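Local coordinates for protein aspartate aminotransferase (Plasmodium falciparum, PDB 3K7Y) that probably catalyses the reversible, pyridoxal-phosphate-dependent transfer of an amino group between L-aspartate and 2-oxoglutarate, giving oxaloacetate and L-glutamate, and works as a homodimer, at residues Y132-H135 and V136-I139; S182-N185 and P186-V189; E12-N15 and I16-T19. All coordinates share one frame; numbering follows the deposited sequence.

Contact 1: Y132-H135 and V136-I139; sequences YINH and VNMI. With PLP (pyridoxal-5'-phosphate), chain B.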
loop_
_atom_site.group_PDB
_atom_site.type_symbol
_atom_site.label_atom_id
_atom_site.label_comp_id
_atom_site.label_asym_id
_atom_site.label_seq_id
_atom_site.Cartn_x
_atom_site.Cartn_y
_atom_site.Cartn_z
ATOM N N TYR A 132 -18.484 11.532 -1.672
ATOM C CA TYR A 132 -17.912 10.495 -0.836
ATOM C C TYR A 132 -16.936 11.178 0.129
ATOM O O TYR A 132 -15.988 11.827 -0.317
ATOM C CB TYR A 132 -17.201 9.478 -1.710
ATOM C CG TYR A 132 -16.410 8.459 -0.937
ATOM C CD1 TYR A 132 -15.124 8.132 -1.327
ATOM C CD2 TYR A 132 -16.934 7.838 0.193
ATOM C CE1 TYR A 132 -14.384 7.208 -0.629
ATOM C CE2 TYR A 132 -16.201 6.919 0.902
ATOM C CZ TYR A 132 -14.930 6.609 0.484
ATOM O OH TYR A 132 -14.168 5.696 1.162
ATOM N N ILE A 133 -17.183 11.050 1.439
ATOM C CA ILE A 133 -16.370 11.720 2.475
ATOM C C ILE A 133 -14.885 11.697 2.232
ATOM O O ILE A 133 -14.278 12.764 2.166
ATOM C CB ILE A 133 -16.591 11.182 3.898
ATOM C CG1 ILE A 133 -17.239 9.782 3.846
ATOM C CG2 ILE A 133 -17.384 12.208 4.708
ATOM C CD1 ILE A 133 -17.209 8.961 5.156
ATOM N N ASN A 134 -14.286 10.513 2.104
ATOM C CA ASN A 134 -12.831 10.473 1.948
ATOM C C ASN A 134 -12.328 11.324 0.776
ATOM O O ASN A 134 -11.349 12.063 0.940
ATOM C CB ASN A 134 -12.255 9.051 1.939
ATOM C CG ASN A 134 -11.070 8.894 2.910
ATOM O OD1 ASN A 134 -10.779 7.791 3.408
ATOM N ND2 ASN A 134 -10.406 10.005 3.209
ATOM N N HIS A 135 -13.003 11.301 -0.368
ATOM C CA HIS A 135 -12.627 12.229 -1.417
ATOM C C HIS A 135 -12.311 13.602 -0.815
ATOM O O HIS A 135 -11.255 14.179 -1.097
ATOM C CB HIS A 135 -13.720 12.389 -2.483
ATOM C CG HIS A 135 -13.932 11.181 -3.349
ATOM N ND1 HIS A 135 -13.100 10.078 -3.327
ATOM C CD2 HIS A 135 -14.875 10.918 -4.283
ATOM C CE1 HIS A 135 -13.535 9.180 -4.192
ATOM N NE2 HIS A 135 -14.610 9.666 -4.786
ATOM N N VAL A 136 -13.208 14.132 0.019
ATOM C CA VAL A 136 -12.964 15.440 0.630
ATOM C C VAL A 136 -11.607 15.424 1.312
ATOM O O VAL A 136 -10.753 16.258 0.981
ATOM C CB VAL A 136 -14.042 15.883 1.632
ATOM C CG1 VAL A 136 -13.681 17.209 2.220
ATOM C CG2 VAL A 136 -15.385 16.005 0.961
ATOM N N ASN A 137 -11.402 14.466 2.225
ATOM C CA ASN A 137 -10.156 14.401 3.006
ATOM C C ASN A 137 -8.923 14.231 2.123
ATOM O O ASN A 137 -7.923 14.919 2.289
ATOM C CB ASN A 137 -10.195 13.278 4.060
ATOM C CG ASN A 137 -9.009 13.350 5.051
ATOM O OD1 ASN A 137 -8.927 14.263 5.874
ATOM N ND2 ASN A 137 -8.098 12.396 4.964
ATOM N N MET A 138 -9.016 13.310 1.181
ATOM C CA MET A 138 -7.891 13.006 0.316
ATOM C C MET A 138 -7.508 14.196 -0.574
ATOM O O MET A 138 -6.326 14.494 -0.742
ATOM C CB MET A 138 -8.196 11.802 -0.554
ATOM C CG MET A 138 -8.431 10.519 0.178
ATOM S SD MET A 138 -8.074 9.283 -1.070
ATOM C CE MET A 138 -6.565 8.591 -0.429
ATOM N N ILE A 139 -8.509 14.865 -1.145
ATOM C CA ILE A 139 -8.261 16.018 -1.993
ATOM C C ILE A 139 -7.655 17.155 -1.193
ATOM O O ILE A 139 -6.585 17.655 -1.535
ATOM C CB ILE A 139 -9.542 16.520 -2.674
ATOM C CG1 ILE A 139 -9.825 15.697 -3.924
ATOM C CG2 ILE A 139 -9.385 17.979 -3.084
ATOM C CD1 ILE A 139 -10.915 14.702 -3.780
HETATM N N1 PLP B . -14.792 5.107 -3.774
HETATM C C2 PLP B . -16.032 4.906 -3.223
HETATM C C2A PLP B . -17.172 5.685 -3.758
HETATM C C3 PLP B . -16.195 3.984 -2.200
HETATM O O3 PLP B . -17.439 3.769 -1.661
HETATM C C4 PLP B . -15.092 3.273 -1.725
HETATM C C4A PLP B . -15.347 2.189 -0.722
HETATM O O4A PLP B . -15.521 1.029 -1.119
HETATM C C5 PLP B . -13.816 3.466 -2.288
HETATM C C6 PLP B . -13.686 4.403 -3.315
HETATM C C5A PLP B . -12.541 2.751 -1.830
HETATM O O4P PLP B . -12.603 1.339 -1.726
HETATM P P PLP B . -11.368 0.505 -1.087
HETATM O O1P PLP B . -11.304 -0.886 -1.650
HETATM O O2P PLP B . -11.605 0.326 0.388
HETATM O O3P PLP B . -10.093 1.253 -1.405
#
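Asn134 and Asn137 lie side by side at the start of helix 133-140 and point the same way, with ND2 of Asn134 3.4 Å from CB of Asn137. Their amide planes are turned 43° from each other. The same ND2 also rests 3.7 Å from CG of Met138. Asparagine suits this buried place at the subunit boundary because the ND2 side of its amide packs against the next turn, while OD1 accepts a hydrogen bond from NH2 of Arg283 of the second subunit.

Backbone bonds wind the first turn. Met138 N gives an almost straight bond to Asn134 O, 2.7 Å long, whereas Ile133 O receives weak ones from the amides of Val136 and Asn137. The helix is the crossover of a beta-alpha-beta unit, running between the neighbouring parallel strands 124-128 and 145-153, and Tyr132 is its N-cap residue at the PLP site.

Among the flat groups, the Tyr132 ring is sandwiched. PLP C2 sits 3.8 Å above one face, offset toward the rim, while Asn134 N lies 4.0 Å above the opposite face, over the centre. With CG anti to the backbone N (chi1 172°), the ring is carried to the cofactor. CE1 of His135 is at the tyrosine's edge and in its plane, and in turn CD1 of Tyr132 stands 3.4 Å above a face of the imidazole.

Apolar packing occupies the following turn. Val136 and Ile139, compact and branched, lean on Leu146 of strand 145-153; the flexible Met138 reaches Ile110 and Phe111 of helix 105-118.

Contact 2: S182-N185 and P186-V189; sequences SCYN and PCSV. With PLP (pyridoxal-5'-phosphate), chain B.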
loop_
_atom_site.group_PDB
_atom_site.type_symbol
_atom_site.label_atom_id
_atom_site.label_comp_id
_atom_site.label_asym_id
_atom_site.label_seq_id
_atom_site.Cartn_x
_atom_site.Cartn_y
_atom_site.Cartn_z
ATOM N N SER A 182 -22.729 5.447 -10.777
ATOM C CA SER A 182 -23.557 4.322 -10.384
ATOM C C SER A 182 -23.262 3.993 -8.935
ATOM O O SER A 182 -22.167 4.251 -8.460
ATOM C CB SER A 182 -23.271 3.123 -11.293
ATOM O OG SER A 182 -24.091 2.012 -10.970
ATOM N N CYS A 183 -24.259 3.451 -8.243
ATOM C CA CYS A 183 -24.163 3.074 -6.826
ATOM C C CYS A 183 -23.632 4.162 -5.896
ATOM O O CYS A 183 -22.955 3.868 -4.910
ATOM C CB CYS A 183 -23.351 1.793 -6.676
ATOM S SG CYS A 183 -24.120 0.450 -7.560
ATOM N N TYR A 184 -23.971 5.409 -6.211
ATOM C CA TYR A 184 -23.444 6.584 -5.538
ATOM C C TYR A 184 -23.323 6.398 -4.034
ATOM O O TYR A 184 -24.244 5.914 -3.375
ATOM C CB TYR A 184 -24.335 7.780 -5.836
ATOM C CG TYR A 184 -23.665 9.113 -5.646
ATOM C CD1 TYR A 184 -23.362 9.598 -4.372
ATOM C CD2 TYR A 184 -23.337 9.909 -6.747
ATOM C CE1 TYR A 184 -22.744 10.845 -4.199
ATOM C CE2 TYR A 184 -22.718 11.173 -6.584
ATOM C CZ TYR A 184 -22.431 11.631 -5.309
ATOM O OH TYR A 184 -21.824 12.863 -5.153
ATOM N N ASN A 185 -22.161 6.773 -3.508
ATOM C CA ASN A 185 -21.893 6.782 -2.072
ATOM C C ASN A 185 -21.700 8.215 -1.562
ATOM O O ASN A 185 -20.704 8.850 -1.885
ATOM C CB ASN A 185 -20.654 5.936 -1.778
ATOM C CG ASN A 185 -20.327 5.858 -0.300
ATOM O OD1 ASN A 185 -20.765 6.687 0.498
ATOM N ND2 ASN A 185 -19.548 4.855 0.072
ATOM N N PRO A 186 -22.640 8.722 -0.737
ATOM C CA PRO A 186 -23.804 8.069 -0.105
ATOM C C PRO A 186 -25.158 8.004 -0.843
ATOM O O PRO A 186 -25.943 7.106 -0.539
ATOM C CB PRO A 186 -23.985 8.873 1.179
ATOM C CG PRO A 186 -23.537 10.236 0.806
ATOM C CD PRO A 186 -22.423 10.081 -0.201
ATOM N N CYS A 187 -25.447 8.925 -1.768
ATOM C CA CYS A 187 -26.798 9.022 -2.414
ATOM C C CYS A 187 -27.490 7.732 -2.850
ATOM O O CYS A 187 -28.689 7.610 -2.697
ATOM C CB CYS A 187 -26.772 9.972 -3.604
ATOM S SG CYS A 187 -26.241 11.580 -3.090
ATOM N N SER A 188 -26.742 6.791 -3.412
ATOM C CA SER A 188 -27.303 5.530 -3.875
ATOM C C SER A 188 -28.217 5.754 -5.074
ATOM O O SER A 188 -29.158 5.004 -5.287
ATOM C CB SER A 188 -28.081 4.839 -2.750
ATOM O OG SER A 188 -27.428 4.997 -1.507
ATOM N N VAL A 189 -27.921 6.784 -5.856
ATOM C CA VAL A 189 -28.724 7.168 -7.012
ATOM C C VAL A 189 -27.813 7.141 -8.241
ATOM O O VAL A 189 -26.818 7.852 -8.262
ATOM C CB VAL A 189 -29.290 8.621 -6.813
ATOM C CG1 VAL A 189 -30.066 9.075 -8.010
ATOM C CG2 VAL A 189 -30.174 8.718 -5.578
HETATM N N1 PLP B . -14.792 5.107 -3.774
HETATM C C2 PLP B . -16.032 4.906 -3.223
HETATM C C2A PLP B . -17.172 5.685 -3.758
HETATM C C3 PLP B . -16.195 3.984 -2.200
HETATM O O3 PLP B . -17.439 3.769 -1.661
HETATM C C4 PLP B . -15.092 3.273 -1.725
HETATM C C4A PLP B . -15.347 2.189 -0.722
HETATM O O4A PLP B . -15.521 1.029 -1.119
HETATM C C5 PLP B . -13.816 3.466 -2.288
HETATM C C6 PLP B . -13.686 4.403 -3.315
HETATM C C5A PLP B . -12.541 2.751 -1.830
HETATM O O4P PLP B . -12.603 1.339 -1.726
HETATM P P PLP B . -11.368 0.505 -1.087
HETATM O O1P PLP B . -11.304 -0.886 -1.650
HETATM O O2P PLP B . -11.605 0.326 0.388
HETATM O O3P PLP B . -10.093 1.253 -1.405
#
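Tyr184 O accepts a 2.6 Å hydrogen bond from Ser188 N, which closes the loop of 184-188 on itself. The donor stands above the carbonyl plane, 41° out of it, and not on a lone pair. A second bond tightens the same turn: Ser188 OG reaches back to Pro186 O at 2.8 Å. Serine suits the position because its short side chain brings the hydroxyl straight back to the backbone, and OG also has a weak bond with Phe355 O.

The Tyr184 ring serves as the apolar platform of the loop. CB of Cys187 lies 3.5 Å from its CD1, and SG of Cys187 approaches the ring obliquely, 4.2 Å from the centroid and 33° off the normal, in a sulfur-aromatic contact. SG is turned beside its own backbone N (chi1 -58°), where it meets CD1 and CE1 alike. Pro186 approaches the edge of the ring instead, with its CD 4.1 Å from CE1 of Tyr184. Being amphipathic, the tyrosine can be buried here: its hydroxyl is hydrogen-bonded to Pro130 O and Thr128 OG1, beyond the loop.

The peptide between Asn185 and Pro186 is cis, a form that proline makes accessible, and it reverses the chain sharply just where the asparagine faces the cofactor. Both ends of the Asn185 side-chain amide are put to use: OD1 accepts a hydrogen bond from NH1 of Arg380, and ND2 of Asn185 donates one of 2.9 Å to PLP O3, with a weak additional bond to Tyr216 OH. An asparagine followed by a cis proline, its amide on the phenolic oxygen of PLP, is characteristic of the aspartate aminotransferase active site.

Contact 3: E12-N15 and I16-T19; sequences EVDN and ILKT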
loop_
_atom_site.group_PDB
_atom_site.type_symbol
_atom_site.label_atom_id
_atom_site.label_comp_id
_atom_site.label_asym_id
_atom_site.label_seq_id
_atom_site.Cartn_x
_atom_site.Cartn_y
_atom_site.Cartn_z
ATOM N N GLU A 12 -10.272 14.362 15.740
ATOM C CA GLU A 12 -11.595 13.958 15.301
ATOM C C GLU A 12 -11.507 13.255 13.937
ATOM O O GLU A 12 -11.064 13.848 12.942
ATOM C CB GLU A 12 -12.499 15.183 15.178
ATOM C CG GLU A 12 -13.291 15.550 16.422
ATOM C CD GLU A 12 -14.426 16.517 16.102
ATOM O OE1 GLU A 12 -14.949 17.165 17.036
ATOM O OE2 GLU A 12 -14.795 16.631 14.909
ATOM N N VAL A 13 -11.934 11.995 13.896
ATOM C CA VAL A 13 -11.987 11.226 12.643
ATOM C C VAL A 13 -13.295 11.430 11.846
ATOM O O VAL A 13 -14.212 12.141 12.288
ATOM C CB VAL A 13 -11.722 9.719 12.884
ATOM C CG1 VAL A 13 -10.254 9.385 12.618
ATOM C CG2 VAL A 13 -12.144 9.306 14.295
ATOM N N ASP A 14 -13.361 10.816 10.665
ATOM C CA ASP A 14 -14.552 10.870 9.808
ATOM C C ASP A 14 -15.783 10.262 10.490
ATOM O O ASP A 14 -15.654 9.345 11.313
ATOM C CB ASP A 14 -14.286 10.157 8.471
ATOM C CG ASP A 14 -13.381 8.923 8.615
ATOM O OD1 ASP A 14 -13.160 8.438 9.753
ATOM O OD2 ASP A 14 -12.886 8.445 7.571
ATOM N N ASN A 15 -16.965 10.780 10.139
ATOM C CA ASN A 15 -18.247 10.279 10.649
ATOM C C ASN A 15 -18.272 8.747 10.730
ATOM O O ASN A 15 -18.796 8.167 11.683
ATOM C CB ASN A 15 -19.391 10.767 9.748
ATOM C CG ASN A 15 -19.606 12.288 9.803
ATOM O OD1 ASN A 15 -18.755 13.048 10.277
ATOM N ND2 ASN A 15 -20.759 12.733 9.296
ATOM N N ILE A 16 -17.659 8.123 9.721
ATOM C CA ILE A 16 -17.622 6.669 9.499
ATOM C C ILE A 16 -16.927 5.858 10.616
ATOM O O ILE A 16 -17.163 4.656 10.745
ATOM C CB ILE A 16 -16.983 6.374 8.082
ATOM C CG1 ILE A 16 -17.993 5.721 7.107
ATOM C CG2 ILE A 16 -15.597 5.684 8.184
ATOM C CD1 ILE A 16 -18.019 4.190 7.082
ATOM N N LEU A 17 -16.090 6.518 11.418
ATOM C CA LEU A 17 -15.367 5.847 12.509
ATOM C C LEU A 17 -15.853 6.136 13.938
ATOM O O LEU A 17 -15.846 5.232 14.770
ATOM C CB LEU A 17 -13.853 6.073 12.401
ATOM C CG LEU A 17 -13.038 4.857 11.948
ATOM C CD1 LEU A 17 -13.207 4.588 10.461
ATOM C CD2 LEU A 17 -11.566 5.009 12.312
ATOM N N LYS A 18 -16.264 7.370 14.229
ATOM C CA LYS A 18 -16.884 7.674 15.530
ATOM C C LYS A 18 -17.977 6.644 15.801
ATOM O O LYS A 18 -18.274 6.314 16.955
ATOM C CB LYS A 18 -17.540 9.062 15.559
ATOM C CG LYS A 18 -16.832 10.185 14.818
ATOM C CD LYS A 18 -17.801 11.331 14.553
ATOM C CE LYS A 18 -17.185 12.398 13.674
ATOM N NZ LYS A 18 -18.249 13.228 13.055
ATOM N N THR A 19 -18.572 6.155 14.712
ATOM C CA THR A 19 -19.675 5.205 14.750
ATOM C C THR A 19 -19.148 3.780 14.859
ATOM O O THR A 19 -19.690 2.981 15.620
ATOM C CB THR A 19 -20.587 5.348 13.501
ATOM O OG1 THR A 19 -20.994 6.713 13.360
ATOM C CG2 THR A 19 -21.826 4.481 13.623
#
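The backbone enters helix 15-23 where Leu17 N donates a hydrogen bond to Asp14 O at 2.9 Å, nearly straight at 170° but with the donor 40° out of the carbonyl plane. Asp14 is thus the N-cap residue of the helix, although its carboxylate makes no capping bond. With chi1 at 36°, CG is wedged between the backbone N and the carbonyl carbon, and the carboxylate lies against the side chains of the first turn: OD1 is 3.6 Å from CB of Leu17 and OD2 3.9 Å from CG2 of Ile16. A negative group at this end of a helix would be expected to be favourable for the helix dipole. OD2 also has a long, weak ion pair with Arg283 of the second subunit, on which Ile16 and Leu17 pack as well.

Val13, at the foot of the turn, adds a modest apolar touch, its CG2 4.1 Å from CB of Leu17. Thr19, a small residue with a hydroxyl, returns OG1 to Asn15 O in a 3.1 Å hydrogen bond.

Lysine suits the exposed outer side, since its methylenes can follow the backbone while the charge stays at the surface. The extended chain of Lys18 runs alongside Asn15, CE passing 3.3 Å from Val13 O, and its NZ donates to Asn15 OD1 at 2.8 Å, from above the amide plane.

Contacts 1 and 2 are buried and share PLP: contact 1 meets the cofactor by a ring face, contact 2 by an amide. They also touch directly, CB of Tyr132 packing 3.6 Å from Asn185 O. Contact 3 lies at the surface, yet Ile16 CG1 meets Ile133 CD1 at 3.9 Å, so the N-terminal helix 15-23 packs against the start of helix 133-140. Two of the three contacts are helix starts and both meet Arg283 of the second subunit; contact 2 is an irregular loop touched by no other chain. Inside, rings, sulfur and aliphatic groups pack round a few partnered polar groups; at the surface a lysine and a carboxylate lie among aliphatic side chains.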